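Local coordinates for protein thymine dioxygenase (Neurospora crassa, PDB 5C3O) that probably hydroxylates thymine as an iron- and 2-oxoglutarate-dependent dioxygenase built on a double-stranded beta-helix, at residues A45-L50 against T271-V276; L73-K78 against R90-P95; L224-S229 against Y289-F294. All coordinates share one frame; numbering follows the deposited sequence.

Contact 1. Residues A45-L50 against T271-V276. With CA (calcium ion), chain H.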
ATOM      1  N   ALA A  45      13.703  -2.342  -9.887  1.00 41.98           N
ATOM      2  CA  ALA A  45      13.682  -1.754  -8.539  1.00 41.56           C
ATOM      3  C   ALA A  45      12.806  -2.520  -7.541  1.00 40.68           C
ATOM      4  O   ALA A  45      13.049  -2.466  -6.330  1.00 40.98           O
ATOM      5  CB  ALA A  45      13.225  -0.305  -8.614  1.00 41.72           C
ATOM      6  N   GLY A  46      11.774  -3.203  -8.041  1.00 38.15           N
ATOM      7  CA  GLY A  46      10.790  -3.866  -7.177  1.00 36.47           C
ATOM      8  C   GLY A  46       9.766  -2.899  -6.595  1.00 35.40           C
ATOM      9  O   GLY A  46       8.886  -3.308  -5.836  1.00 34.64           O
ATOM     10  N   PHE A  47       9.890  -1.621  -6.960  1.00 34.93           N
ATOM     11  CA  PHE A  47       9.058  -0.529  -6.462  1.00 34.63           C
ATOM     12  C   PHE A  47       8.683   0.356  -7.638  1.00 35.23           C
ATOM     13  O   PHE A  47       9.510   0.580  -8.526  1.00 36.70           O
ATOM     14  CB  PHE A  47       9.841   0.343  -5.473  1.00 35.48           C
ATOM     15  CG  PHE A  47       9.693  -0.063  -4.032  1.00 34.62           C
ATOM     16  CD1 PHE A  47      10.461  -1.087  -3.499  1.00 34.60           C
ATOM     17  CD2 PHE A  47       8.815   0.612  -3.199  1.00 33.64           C
ATOM     18  CE1 PHE A  47      10.334  -1.450  -2.168  1.00 34.10           C
ATOM     19  CE2 PHE A  47       8.686   0.254  -1.867  1.00 33.67           C
ATOM     20  CZ  PHE A  47       9.443  -0.780  -1.353  1.00 33.59           C
ATOM     21  N   ILE A  48       7.451   0.859  -7.638  1.00 34.55           N
ATOM     22  CA  ILE A  48       7.019   1.905  -8.568  1.00 34.67           C
ATOM     23  C   ILE A  48       6.141   2.909  -7.826  1.00 35.09           C
ATOM     24  O   ILE A  48       5.621   2.614  -6.748  1.00 36.58           O
ATOM     25  CB  ILE A  48       6.211   1.336  -9.759  1.00 34.82           C
ATOM     26  CG1 ILE A  48       4.849   0.807  -9.289  1.00 33.90           C
ATOM     27  CG2 ILE A  48       7.003   0.253 -10.482  1.00 34.34           C
ATOM     28  CD1 ILE A  48       4.007   0.189 -10.378  1.00 33.88           C
ATOM     29  N   TYR A  49       5.995   4.095  -8.401  1.00 35.30           N
ATOM     30  CA  TYR A  49       4.988   5.052  -7.967  1.00 35.16           C
ATOM     31  C   TYR A  49       3.929   5.104  -9.050  1.00 34.69           C
ATOM     32  O   TYR A  49       4.267   5.151 -10.236  1.00 34.39           O
ATOM     33  CB  TYR A  49       5.575   6.458  -7.840  1.00 37.10           C
ATOM     34  CG  TYR A  49       6.409   6.756  -6.609  1.00 38.13           C
ATOM     35  CD1 TYR A  49       7.365   5.862  -6.142  1.00 38.32           C
ATOM     36  CD2 TYR A  49       6.288   7.981  -5.957  1.00 39.48           C
ATOM     37  CE1 TYR A  49       8.147   6.163  -5.037  1.00 39.38           C
ATOM     38  CE2 TYR A  49       7.070   8.292  -4.858  1.00 40.16           C
ATOM     39  CZ  TYR A  49       7.996   7.382  -4.402  1.00 40.17           C
ATOM     40  OH  TYR A  49       8.770   7.689  -3.307  1.00 41.51           O
ATOM     41  N   LEU A  50       2.659   5.120  -8.654  1.00 34.22           N
ATOM     42  CA  LEU A  50       1.567   5.368  -9.588  1.00 34.79           C
ATOM     43  C   LEU A  50       0.883   6.710  -9.324  1.00 36.42           C
ATOM     44  O   LEU A  50       0.687   7.094  -8.174  1.00 36.90           O
ATOM     45  CB  LEU A  50       0.526   4.252  -9.503  1.00 34.03           C
ATOM     46  CG  LEU A  50       0.958   2.845  -9.918  1.00 32.99           C
ATOM     47  CD1 LEU A  50      -0.147   1.843  -9.604  1.00 31.76           C
ATOM     48  CD2 LEU A  50       1.317   2.807 -11.392  1.00 33.18           C
ATOM     49  N   THR A 271      12.099  -6.250  -2.950  1.00 44.89           N
ATOM     50  CA  THR A 271      13.243  -5.431  -2.557  1.00 44.85           C
ATOM     51  C   THR A 271      13.218  -5.055  -1.071  1.00 45.31           C
ATOM     52  O   THR A 271      12.173  -4.696  -0.520  1.00 44.17           O
ATOM     53  CB  THR A 271      13.302  -4.151  -3.413  1.00 45.80           C
ATOM     54  OG1 THR A 271      13.408  -4.507  -4.798  1.00 46.18           O
ATOM     55  CG2 THR A 271      14.494  -3.283  -3.034  1.00 47.47           C
ATOM     56  N   VAL A 272      14.388  -5.135  -0.439  1.00 46.87           N
ATOM     57  CA  VAL A 272      14.556  -4.789   0.971  1.00 47.32           C
ATOM     58  C   VAL A 272      14.297  -3.297   1.163  1.00 47.12           C
ATOM     59  O   VAL A 272      14.736  -2.472   0.362  1.00 47.95           O
ATOM     60  CB  VAL A 272      15.977  -5.138   1.472  1.00 49.59           C
ATOM     61  CG1 VAL A 272      16.198  -4.646   2.900  1.00 50.76           C
ATOM     62  CG2 VAL A 272      16.222  -6.642   1.387  1.00 50.14           C
ATOM     63  N   HIS A 273      13.567  -2.960   2.217  1.00 46.91           N
ATOM     64  CA  HIS A 273      13.253  -1.568   2.520  1.00 48.98           C
ATOM     65  C   HIS A 273      12.975  -1.407   4.016  1.00 51.81           C
ATOM     66  O   HIS A 273      12.930  -2.394   4.750  1.00 53.52           O
ATOM     67  CB  HIS A 273      12.049  -1.110   1.689  1.00 46.99           C
ATOM     68  CG  HIS A 273      10.794  -1.866   1.981  1.00 44.49           C
ATOM     69  ND1 HIS A 273      10.588  -3.161   1.558  1.00 44.21           N
ATOM     70  CD2 HIS A 273       9.679  -1.508   2.656  1.00 45.02           C
ATOM     71  CE1 HIS A 273       9.400  -3.570   1.964  1.00 43.44           C
ATOM     72  NE2 HIS A 273       8.830  -2.587   2.637  1.00 44.22           N
ATOM     73  N   ARG A 274      12.796  -0.169   4.466  1.00 55.48           N
ATOM     74  CA  ARG A 274      12.546   0.104   5.885  1.00 59.19           C
ATOM     75  C   ARG A 274      11.917   1.478   6.074  1.00 61.45           C
ATOM     76  O   ARG A 274      12.084   2.361   5.231  1.00 61.45           O
ATOM     77  CB  ARG A 274      13.856   0.035   6.682  1.00 61.56           C
ATOM     78  CG  ARG A 274      14.801   1.197   6.402  1.00 63.42           C
ATOM     79  CD  ARG A 274      16.182   0.998   7.000  1.00 65.43           C
ATOM     80  NE  ARG A 274      17.051   2.133   6.691  1.00 67.59           N
ATOM     81  CZ  ARG A 274      18.353   2.199   6.971  1.00 70.11           C
ATOM     82  NH1 ARG A 274      18.971   1.189   7.580  1.00 70.36           N
ATOM     83  NH2 ARG A 274      19.044   3.285   6.639  1.00 70.62           N
ATOM     84  N   VAL A 275      11.206   1.652   7.186  1.00 66.12           N
ATOM     85  CA  VAL A 275      10.649   2.960   7.546  1.00 70.40           C
ATOM     86  C   VAL A 275      11.499   3.610   8.636  1.00 74.08           C
ATOM     87  O   VAL A 275      12.011   2.937   9.534  1.00 75.82           O
ATOM     88  CB  VAL A 275       9.159   2.893   7.971  1.00 70.81           C
ATOM     89  CG1 VAL A 275       8.312   2.316   6.844  1.00 69.16           C
ATOM     90  CG2 VAL A 275       8.968   2.098   9.259  1.00 72.85           C
ATOM     91  N   VAL A 276      11.630   4.928   8.543  1.00 77.15           N
ATOM     92  CA  VAL A 276      12.572   5.695   9.349  1.00 80.64           C
ATOM     93  C   VAL A 276      11.927   7.022   9.742  1.00 83.86           C
ATOM     94  O   VAL A 276      11.070   7.537   9.021  1.00 81.53           O
ATOM     95  CB  VAL A 276      13.880   5.918   8.546  1.00 80.54           C
ATOM     96  CG1 VAL A 276      14.626   7.175   8.974  1.00 82.57           C
ATOM     97  CG2 VAL A 276      14.778   4.693   8.648  1.00 80.39           C
TER
HETATM   98 CA    CA H 407       7.216  -3.217   4.013  1.00 32.72          CA
HETATM   99  O   HOH W   1       9.649  -4.889  -3.560  1.00 45.45           O
HETATM  100  O   HOH W   2       7.184  -0.993   4.743  1.00 49.23           O
HETATM  101  O   HOH W   3       6.087  -1.687   2.472  1.00 46.24           O

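Contact 2. Residues L73-K78 against R90-P95. With EDO (1,2-ethanediol), chain G.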
ATOM      1  N   LEU A  73      -9.630   8.917  19.504  1.00 40.26           N
ATOM      2  CA  LEU A  73     -10.458   8.236  20.504  1.00 39.64           C
ATOM      3  C   LEU A  73      -9.669   8.022  21.799  1.00 39.78           C
ATOM      4  O   LEU A  73      -8.448   7.855  21.759  1.00 38.98           O
ATOM      5  CB  LEU A  73     -10.921   6.867  19.987  1.00 39.47           C
ATOM      6  CG  LEU A  73     -12.359   6.588  19.516  1.00 39.71           C
ATOM      7  CD1 LEU A  73     -13.171   7.826  19.207  1.00 40.02           C
ATOM      8  CD2 LEU A  73     -12.335   5.636  18.321  1.00 38.51           C
ATOM      9  N   PRO A  74     -10.362   8.011  22.949  1.00 40.33           N
ATOM     10  CA  PRO A  74      -9.669   7.619  24.181  1.00 41.66           C
ATOM     11  C   PRO A  74      -9.147   6.181  24.086  1.00 41.43           C
ATOM     12  O   PRO A  74      -9.734   5.357  23.386  1.00 39.60           O
ATOM     13  CB  PRO A  74     -10.752   7.733  25.272  1.00 41.61           C
ATOM     14  CG  PRO A  74     -11.883   8.483  24.659  1.00 41.65           C
ATOM     15  CD  PRO A  74     -11.790   8.293  23.173  1.00 40.99           C
ATOM     16  N   LYS A  75      -8.063   5.901  24.802  1.00 42.89           N
ATOM     17  CA  LYS A  75      -7.361   4.618  24.712  1.00 45.72           C
ATOM     18  C   LYS A  75      -8.288   3.412  24.842  1.00 43.81           C
ATOM     19  O   LYS A  75      -8.182   2.467  24.060  1.00 43.74           O
ATOM     20  CB  LYS A  75      -6.254   4.546  25.776  1.00 49.80           C
ATOM     21  CG  LYS A  75      -5.417   3.269  25.778  1.00 52.95           C
ATOM     22  CD  LYS A  75      -4.567   3.088  24.520  1.00 56.38           C
ATOM     23  CE  LYS A  75      -3.584   4.234  24.319  1.00 59.29           C
ATOM     24  NZ  LYS A  75      -2.316   3.821  23.658  1.00 61.37           N
ATOM     25  N   GLU A  76      -9.198   3.444  25.811  1.00 41.70           N
ATOM     26  CA  GLU A  76     -10.042   2.277  26.081  1.00 40.49           C
ATOM     27  C   GLU A  76     -11.038   1.992  24.962  1.00 39.67           C
ATOM     28  O   GLU A  76     -11.432   0.843  24.766  1.00 39.82           O
ATOM     29  CB  GLU A  76     -10.774   2.395  27.429  1.00 40.63           C
ATOM     30  CG  GLU A  76     -12.021   3.278  27.449  1.00 40.34           C
ATOM     31  CD  GLU A  76     -11.711   4.761  27.497  1.00 39.76           C
ATOM     32  OE1 GLU A  76     -10.521   5.111  27.575  1.00 39.42           O
ATOM     33  OE2 GLU A  76     -12.661   5.581  27.466  1.00 40.66           O
ATOM     34  N   LYS A  77     -11.460   3.025  24.238  1.00 38.56           N
ATOM     35  CA  LYS A  77     -12.344   2.817  23.093  1.00 37.50           C
ATOM     36  C   LYS A  77     -11.610   2.085  21.972  1.00 36.05           C
ATOM     37  O   LYS A  77     -12.209   1.299  21.250  1.00 36.98           O
ATOM     38  CB  LYS A  77     -12.908   4.143  22.580  1.00 37.73           C
ATOM     39  CG  LYS A  77     -13.779   4.879  23.587  1.00 38.45           C
ATOM     40  CD  LYS A  77     -15.029   4.098  23.949  1.00 38.56           C
ATOM     41  CE  LYS A  77     -15.849   4.835  24.993  1.00 38.85           C
ATOM     42  NZ  LYS A  77     -16.947   3.974  25.520  1.00 40.36           N
ATOM     43  N   LYS A  78     -10.315   2.345  21.840  1.00 35.11           N
ATOM     44  CA  LYS A  78      -9.489   1.670  20.852  1.00 36.44           C
ATOM     45  C   LYS A  78      -9.150   0.230  21.290  1.00 37.80           C
ATOM     46  O   LYS A  78      -9.210  -0.693  20.483  1.00 37.67           O
ATOM     47  CB  LYS A  78      -8.225   2.493  20.571  1.00 36.21           C
ATOM     48  CG  LYS A  78      -8.547   3.877  20.011  1.00 36.30           C
ATOM     49  CD  LYS A  78      -7.304   4.659  19.632  1.00 36.30           C
ATOM     50  CE  LYS A  78      -6.562   5.184  20.846  1.00 36.94           C
ATOM     51  NZ  LYS A  78      -5.568   6.217  20.444  1.00 38.02           N
ATOM     52  N   ARG A  90      -6.688  -8.353  12.578  1.00 48.26           N
ATOM     53  CA  ARG A  90      -7.748  -7.357  12.561  1.00 45.43           C
ATOM     54  C   ARG A  90      -7.906  -6.681  13.912  1.00 44.10           C
ATOM     55  O   ARG A  90      -8.013  -7.351  14.951  1.00 42.18           O
ATOM     56  CB  ARG A  90      -9.063  -8.016  12.158  1.00 46.33           C
ATOM     57  CG  ARG A  90      -9.070  -8.429  10.701  1.00 48.27           C
ATOM     58  CD  ARG A  90     -10.270  -9.262  10.312  1.00 50.17           C
ATOM     59  NE  ARG A  90      -9.924 -10.122   9.180  1.00 54.34           N
ATOM     60  CZ  ARG A  90     -10.682 -10.324   8.109  1.00 55.41           C
ATOM     61  NH1 ARG A  90     -11.858  -9.721   7.971  1.00 59.45           N
ATOM     62  NH2 ARG A  90     -10.250 -11.128   7.154  1.00 56.58           N
ATOM     63  N   GLY A  91      -7.921  -5.353  13.887  1.00 40.77           N
ATOM     64  CA  GLY A  91      -8.181  -4.568  15.078  1.00 39.30           C
ATOM     65  C   GLY A  91      -7.046  -3.639  15.424  1.00 37.84           C
ATOM     66  O   GLY A  91      -6.114  -3.447  14.636  1.00 37.21           O
ATOM     67  N   TYR A  92      -7.143  -3.069  16.620  1.00 36.20           N
ATOM     68  CA  TYR A  92      -6.233  -2.032  17.075  1.00 36.30           C
ATOM     69  C   TYR A  92      -5.002  -2.635  17.747  1.00 38.59           C
ATOM     70  O   TYR A  92      -5.114  -3.599  18.506  1.00 37.99           O
ATOM     71  CB  TYR A  92      -6.973  -1.111  18.052  1.00 36.54           C
ATOM     72  CG  TYR A  92      -6.095  -0.110  18.758  1.00 36.83           C
ATOM     73  CD1 TYR A  92      -5.614   1.002  18.091  1.00 36.53           C
ATOM     74  CD2 TYR A  92      -5.752  -0.272  20.099  1.00 38.37           C
ATOM     75  CE1 TYR A  92      -4.805   1.924  18.728  1.00 38.07           C
ATOM     76  CE2 TYR A  92      -4.948   0.651  20.749  1.00 38.70           C
ATOM     77  CZ  TYR A  92      -4.480   1.749  20.058  1.00 38.91           C
ATOM     78  OH  TYR A  92      -3.683   2.675  20.686  1.00 39.89           O
ATOM     79  N   SER A  93      -3.835  -2.064  17.461  1.00 41.00           N
ATOM     80  CA  SER A  93      -2.594  -2.440  18.130  1.00 45.48           C
ATOM     81  C   SER A  93      -2.007  -1.193  18.771  1.00 48.74           C
ATOM     82  O   SER A  93      -1.730  -0.209  18.086  1.00 46.18           O
ATOM     83  CB  SER A  93      -1.579  -3.039  17.148  1.00 46.55           C
ATOM     84  OG  SER A  93      -2.075  -4.223  16.538  1.00 47.63           O
ATOM     85  N   ALA A  94      -1.834  -1.245  20.090  1.00 53.58           N
ATOM     86  CA  ALA A  94      -1.280  -0.131  20.851  1.00 58.35           C
ATOM     87  C   ALA A  94       0.235  -0.169  20.730  1.00 61.83           C
ATOM     88  O   ALA A  94       0.785  -1.177  20.286  1.00 63.16           O
ATOM     89  CB  ALA A  94      -1.700  -0.237  22.311  1.00 59.01           C
ATOM     90  N   PRO A  95       0.918   0.925  21.113  1.00 67.09           N
ATOM     91  CA  PRO A  95       2.384   0.909  21.111  1.00 70.66           C
ATOM     92  C   PRO A  95       2.938  -0.191  22.011  1.00 75.59           C
ATOM     93  O   PRO A  95       2.556  -0.276  23.181  1.00 78.77           O
ATOM     94  CB  PRO A  95       2.753   2.295  21.652  1.00 71.21           C
ATOM     95  CG  PRO A  95       1.576   3.155  21.344  1.00 70.09           C
ATOM     96  CD  PRO A  95       0.384   2.253  21.475  1.00 68.46           C
TER
HETATM   97  C1  EDO G 406       2.262  -2.039  17.554  1.00 86.63           C
HETATM   98  O1  EDO G 406       2.502  -0.681  17.946  1.00 86.91           O
HETATM   99  C2  EDO G 406       2.063  -2.129  16.042  1.00 86.95           C
HETATM  100  O2  EDO G 406       1.433  -0.949  15.523  1.00 84.89           O

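Contact 3. Residues L224-S229 against Y289-F294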
ATOM      1  N   LEU A 224       0.340  -1.588  -1.301  1.00 30.60           N
ATOM      2  CA  LEU A 224       0.052  -0.201  -1.659  1.00 31.39           C
ATOM      3  C   LEU A 224       0.344   0.683  -0.450  1.00 32.71           C
ATOM      4  O   LEU A 224      -0.117   0.389   0.647  1.00 33.72           O
ATOM      5  CB  LEU A 224      -1.409  -0.046  -2.058  1.00 30.63           C
ATOM      6  CG  LEU A 224      -1.963  -1.011  -3.101  1.00 30.04           C
ATOM      7  CD1 LEU A 224      -3.456  -0.769  -3.227  1.00 30.68           C
ATOM      8  CD2 LEU A 224      -1.264  -0.832  -4.440  1.00 29.52           C
ATOM      9  N   LEU A 225       1.110   1.751  -0.645  1.00 33.85           N
ATOM     10  CA  LEU A 225       1.438   2.676   0.444  1.00 35.58           C
ATOM     11  C   LEU A 225       1.022   4.106   0.105  1.00 35.74           C
ATOM     12  O   LEU A 225       1.471   4.677  -0.892  1.00 36.02           O
ATOM     13  CB  LEU A 225       2.938   2.636   0.766  1.00 36.91           C
ATOM     14  CG  LEU A 225       3.431   3.652   1.806  1.00 38.57           C
ATOM     15  CD1 LEU A 225       2.777   3.442   3.159  1.00 38.69           C
ATOM     16  CD2 LEU A 225       4.940   3.589   1.947  1.00 40.12           C
ATOM     17  N   PHE A 226       0.156   4.665   0.947  1.00 35.40           N
ATOM     18  CA  PHE A 226      -0.227   6.062   0.878  1.00 36.77           C
ATOM     19  C   PHE A 226       0.496   6.769   2.019  1.00 40.31           C
ATOM     20  O   PHE A 226       0.131   6.607   3.187  1.00 40.48           O
ATOM     21  CB  PHE A 226      -1.743   6.205   1.045  1.00 36.89           C
ATOM     22  CG  PHE A 226      -2.542   5.438   0.032  1.00 35.22           C
ATOM     23  CD1 PHE A 226      -2.794   4.089   0.204  1.00 35.34           C
ATOM     24  CD2 PHE A 226      -3.036   6.068  -1.096  1.00 35.69           C
ATOM     25  CE1 PHE A 226      -3.521   3.376  -0.732  1.00 35.20           C
ATOM     26  CE2 PHE A 226      -3.766   5.366  -2.038  1.00 35.94           C
ATOM     27  CZ  PHE A 226      -4.014   4.017  -1.854  1.00 35.04           C
ATOM     28  N   GLN A 227       1.540   7.524   1.691  1.00 44.46           N
ATOM     29  CA  GLN A 227       2.349   8.194   2.714  1.00 49.50           C
ATOM     30  C   GLN A 227       1.983   9.665   2.811  1.00 52.90           C
ATOM     31  O   GLN A 227       1.603  10.281   1.813  1.00 53.82           O
ATOM     32  CB  GLN A 227       3.860   8.008   2.460  1.00 50.42           C
ATOM     33  CG  GLN A 227       4.399   8.494   1.118  1.00 50.50           C
ATOM     34  CD  GLN A 227       5.818   8.007   0.827  1.00 51.33           C
ATOM     35  OE1 GLN A 227       6.511   7.487   1.704  1.00 52.19           O
ATOM     36  NE2 GLN A 227       6.255   8.171  -0.415  1.00 50.67           N
ATOM     37  N   ASP A 228       2.073  10.227   4.017  1.00 56.96           N
ATOM     38  CA  ASP A 228       1.853  11.669   4.192  1.00 60.94           C
ATOM     39  C   ASP A 228       3.068  12.443   3.680  1.00 62.23           C
ATOM     40  O   ASP A 228       4.049  11.843   3.237  1.00 61.62           O
ATOM     41  CB  ASP A 228       1.525  12.030   5.653  1.00 62.08           C
ATOM     42  CG  ASP A 228       2.699  11.820   6.610  1.00 63.42           C
ATOM     43  OD1 ASP A 228       3.851  11.639   6.160  1.00 64.63           O
ATOM     44  OD2 ASP A 228       2.455  11.849   7.834  1.00 64.41           O
ATOM     45  N   SER A 229       3.002  13.768   3.757  1.00 65.64           N
ATOM     46  CA  SER A 229       4.046  14.633   3.196  1.00 67.81           C
ATOM     47  C   SER A 229       5.438  14.445   3.819  1.00 69.47           C
ATOM     48  O   SER A 229       6.442  14.764   3.184  1.00 70.62           O
ATOM     49  CB  SER A 229       3.623  16.100   3.314  1.00 68.91           C
ATOM     50  OG  SER A 229       3.225  16.410   4.636  1.00 70.29           O
ATOM     51  N   TYR A 289       0.934  10.229   9.721  1.00 52.72           N
ATOM     52  CA  TYR A 289      -0.073   9.250   9.338  1.00 48.38           C
ATOM     53  C   TYR A 289       0.334   8.586   8.033  1.00 46.26           C
ATOM     54  O   TYR A 289       0.904   9.231   7.151  1.00 45.05           O
ATOM     55  CB  TYR A 289      -1.430   9.927   9.155  1.00 48.15           C
ATOM     56  CG  TYR A 289      -1.993  10.524  10.424  1.00 49.88           C
ATOM     57  CD1 TYR A 289      -2.779   9.762  11.283  1.00 49.67           C
ATOM     58  CD2 TYR A 289      -1.742  11.853  10.765  1.00 51.41           C
ATOM     59  CE1 TYR A 289      -3.304  10.305  12.444  1.00 51.14           C
ATOM     60  CE2 TYR A 289      -2.260  12.406  11.927  1.00 52.74           C
ATOM     61  CZ  TYR A 289      -3.040  11.626  12.764  1.00 52.35           C
ATOM     62  OH  TYR A 289      -3.553  12.159  13.920  1.00 52.28           O
ATOM     63  N   SER A 290       0.043   7.295   7.914  1.00 43.60           N
ATOM     64  CA  SER A 290       0.168   6.589   6.646  1.00 41.23           C
ATOM     65  C   SER A 290      -0.890   5.501   6.554  1.00 38.49           C
ATOM     66  O   SER A 290      -1.429   5.052   7.570  1.00 36.73           O
ATOM     67  CB  SER A 290       1.564   5.982   6.497  1.00 42.25           C
ATOM     68  OG  SER A 290       1.711   4.834   7.311  1.00 44.22           O
ATOM     69  N   ILE A 291      -1.202   5.093   5.328  1.00 35.97           N
ATOM     70  CA  ILE A 291      -2.142   4.010   5.103  1.00 34.05           C
ATOM     71  C   ILE A 291      -1.517   3.033   4.123  1.00 33.75           C
ATOM     72  O   ILE A 291      -0.963   3.430   3.100  1.00 34.30           O
ATOM     73  CB  ILE A 291      -3.502   4.522   4.582  1.00 33.46           C
ATOM     74  CG1 ILE A 291      -4.125   5.478   5.607  1.00 34.41           C
ATOM     75  CG2 ILE A 291      -4.448   3.359   4.312  1.00 32.47           C
ATOM     76  CD1 ILE A 291      -5.429   6.104   5.165  1.00 35.12           C
ATOM     77  N   ALA A 292      -1.593   1.756   4.461  1.00 32.94           N
ATOM     78  CA  ALA A 292      -1.015   0.716   3.638  1.00 32.53           C
ATOM     79  C   ALA A 292      -2.035  -0.381   3.408  1.00 31.83           C
ATOM     80  O   ALA A 292      -2.895  -0.643   4.248  1.00 31.68           O
ATOM     81  CB  ALA A 292       0.238   0.151   4.292  1.00 32.52           C
ATOM     82  N   TYR A 293      -1.924  -1.015   2.254  1.00 31.26           N
ATOM     83  CA  TYR A 293      -2.807  -2.090   1.877  1.00 31.55           C
ATOM     84  C   TYR A 293      -1.925  -3.253   1.483  1.00 32.15           C
ATOM     85  O   TYR A 293      -1.193  -3.165   0.502  1.00 29.25           O
ATOM     86  CB  TYR A 293      -3.659  -1.643   0.702  1.00 30.58           C
ATOM     87  CG  TYR A 293      -4.843  -2.507   0.409  1.00 29.76           C
ATOM     88  CD1 TYR A 293      -5.971  -2.452   1.208  1.00 30.20           C
ATOM     89  CD2 TYR A 293      -4.865  -3.332  -0.701  1.00 29.31           C
ATOM     90  CE1 TYR A 293      -7.081  -3.216   0.922  1.00 31.14           C
ATOM     91  CE2 TYR A 293      -5.969  -4.109  -0.993  1.00 29.52           C
ATOM     92  CZ  TYR A 293      -7.076  -4.038  -0.183  1.00 30.22           C
ATOM     93  OH  TYR A 293      -8.187  -4.795  -0.462  1.00 31.78           O
ATOM     94  N   PHE A 294      -1.985  -4.319   2.274  1.00 36.12           N
ATOM     95  CA  PHE A 294      -1.127  -5.483   2.102  1.00 39.91           C
ATOM     96  C   PHE A 294      -1.952  -6.542   1.432  1.00 41.69           C
ATOM     97  O   PHE A 294      -2.914  -7.051   2.015  1.00 41.47           O
ATOM     98  CB  PHE A 294      -0.645  -6.025   3.447  1.00 42.35           C
ATOM     99  CG  PHE A 294       0.203  -5.065   4.213  1.00 46.19           C
ATOM    100  CD1 PHE A 294       1.571  -4.986   3.975  1.00 50.69           C
ATOM    101  CD2 PHE A 294      -0.358  -4.248   5.183  1.00 47.50           C
ATOM    102  CE1 PHE A 294       2.366  -4.100   4.687  1.00 52.32           C
ATOM    103  CE2 PHE A 294       0.427  -3.360   5.896  1.00 50.49           C
ATOM    104  CZ  PHE A 294       1.791  -3.283   5.649  1.00 52.55           C
TER
HETATM  105  O   HOH W   4       3.480   8.636   5.688  1.00 61.65           O

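Contact 1. Residues A45-L50 against T271-V276
F47 and T271 bury the most surface here, with H273 linking them to the metal site. The F47 ring turns its edge to the imidazole of H273 in a T-shaped stack, centroids 5.3 Å apart and planes at 74°. The leading atom is F47 CZ, which sits over one face of the imidazole, toward its rim, 3.8 Å from H273 CG. On the same ring, F47 CD1 comes within 4.2 Å of T271 CB.

T271 reaches back the other way. Its OG1 lies beside its own backbone N (chi1 -59°), and from there it donates a 2.6 Å hydrogen bond to A45 O, arriving from above the carbonyl plane. G46, where the chain leaves helix 28-44 with positive phi, brings its CA 3.6 Å from T271 OG1, leaving no room for a CB. A water accepts from T271 N and lies within hydrogen-bonding distance of G46 O.

The imidazole is held from two more directions. H273 ND1 donates to T271 O over 3.0 Å at 163°, nearly in the ring plane, while H273 NE2 binds the calcium ion at 2.2 Å. H216 and D218 complete the protein ligands of this site, the two-histidine, one-carboxylate triad of the family, which normally holds iron. With T271 O as second shell and F47 against its face, the ring's rotation is probably limited and NE2 kept directed at the metal.

Contact 2. Residues L73-K78 against R90-P95
Y92 lies against K78 where the short helix 75-79 packs on strand 91-93, the edge strand of the large mixed sheet of this double-stranded beta-helix fold. K78 can be followed outward over the tyrosine. Its CB sits squarely above the ring, 3.6 Å from the centroid and only 4° off the normal, a textbook CH-pi contact. The helix backbone closes in beside it, K78 O lying 3.3 Å from Y92 CB.

From CB the lysine runs on extended through chi2, CG passing by without a close approach to the ring. CD then returns to the far rim, 3.8 Å from Y92 CE1. A bend at chi3 (-74°) carries CE alongside the phenol oxygen, 3.8 Å from Y92 OH. NZ ends near that oxygen too, but its partners are others: it hydrogen-bonds to F71 O and forms a salt bridge with E121. The same carboxylate takes a hydrogen bond with Y92 OH, so ammonium and phenol are pinned to one acidic group of strand 121-125, and the methylenes CB and CD lie against the ring while the tip is held by E121 and F71. The opposite face of the ring is met near its rim by A94 N, two residues on.

K75 comes from one turn earlier, crossing the tyrosine at about a right angle. Its CG stands anti to the backbone N (chi1 -179°) and the chain then bends at each later torsion, which brings an exposed ammonium round to the phenol. The resulting hydrogen bond from K75 NZ to Y92 OH is weak, at 3.5 Å. Beyond it, the same K75 NZ ends 3.8 Å from P95 CD, at the rim of the proline ring.

Contact 3. Residues L224-S229 against Y289-F294
L224 and Y293 lie side by side and point the same way, L224 CD1 reaching 3.9 Å from Y293 CD2. Two pairs further on, F226 and I291 share that face of the sheet. The F226 ring presents its edge to the neighbouring backbone, with I291 O in the ring plane and 3.5 Å from F226 CD1; CG beside the backbone N (chi1 -58°) puts it there. These four side chains pack against helix 147-173, where F154 and F155 meet F226 and Y293 edge-to-face, and the Y293 hydroxyl bonds to N189.

The strands run antiparallel at 176° as neighbours in the major sheet of the double-stranded beta-helix. F226 N donates to I291 O over 2.7 Å, almost in line with the carbonyl, and I291 N returns a bond to F226 O. L225, A292 and S290 turn to the other face, inside the barrel, on the metal side. L225 CD1 stands 4.3 Å from A292 CB, and S290 is one of the residues that bind 2-oxoglutarate in this enzyme, though none is bound here.

Past the paired region D228 turns its carboxylate to the backbone near the start of strand 288-295. Y289 N donates to D228 OD2 (2.9 Å, 159°), approaching from above the carboxylate plane, while OD1 accepts from R230 N. Replacing this aspartate by an alanine removes both oxygens and would probably leave the amides of Y289 and R230 without these acceptors and the turn freer to move. A water bridges D228 N and Y289 O, accepting from the first and donating 3.0 Å to the second.

Contacts 1 and 3 are buried and neighbouring, touching where Y49 OH comes 3.9 Å from Q227 NE2; contact 2 lies at the periphery, its centre about 28 Å from that of contact 1 and about 19 Å from that of contact 3. All three reach the same large sheet, contact 3 in its middle and contact 2 at its edge, while contact 1 crosses from it to the smaller sheet. The chemistry follows: regular backbone pairing with apolar side chains in contact 3, a second shell round a metal ligand in contact 1, and lysines gathered round a tyrosine in contact 2, where solvent is nearer.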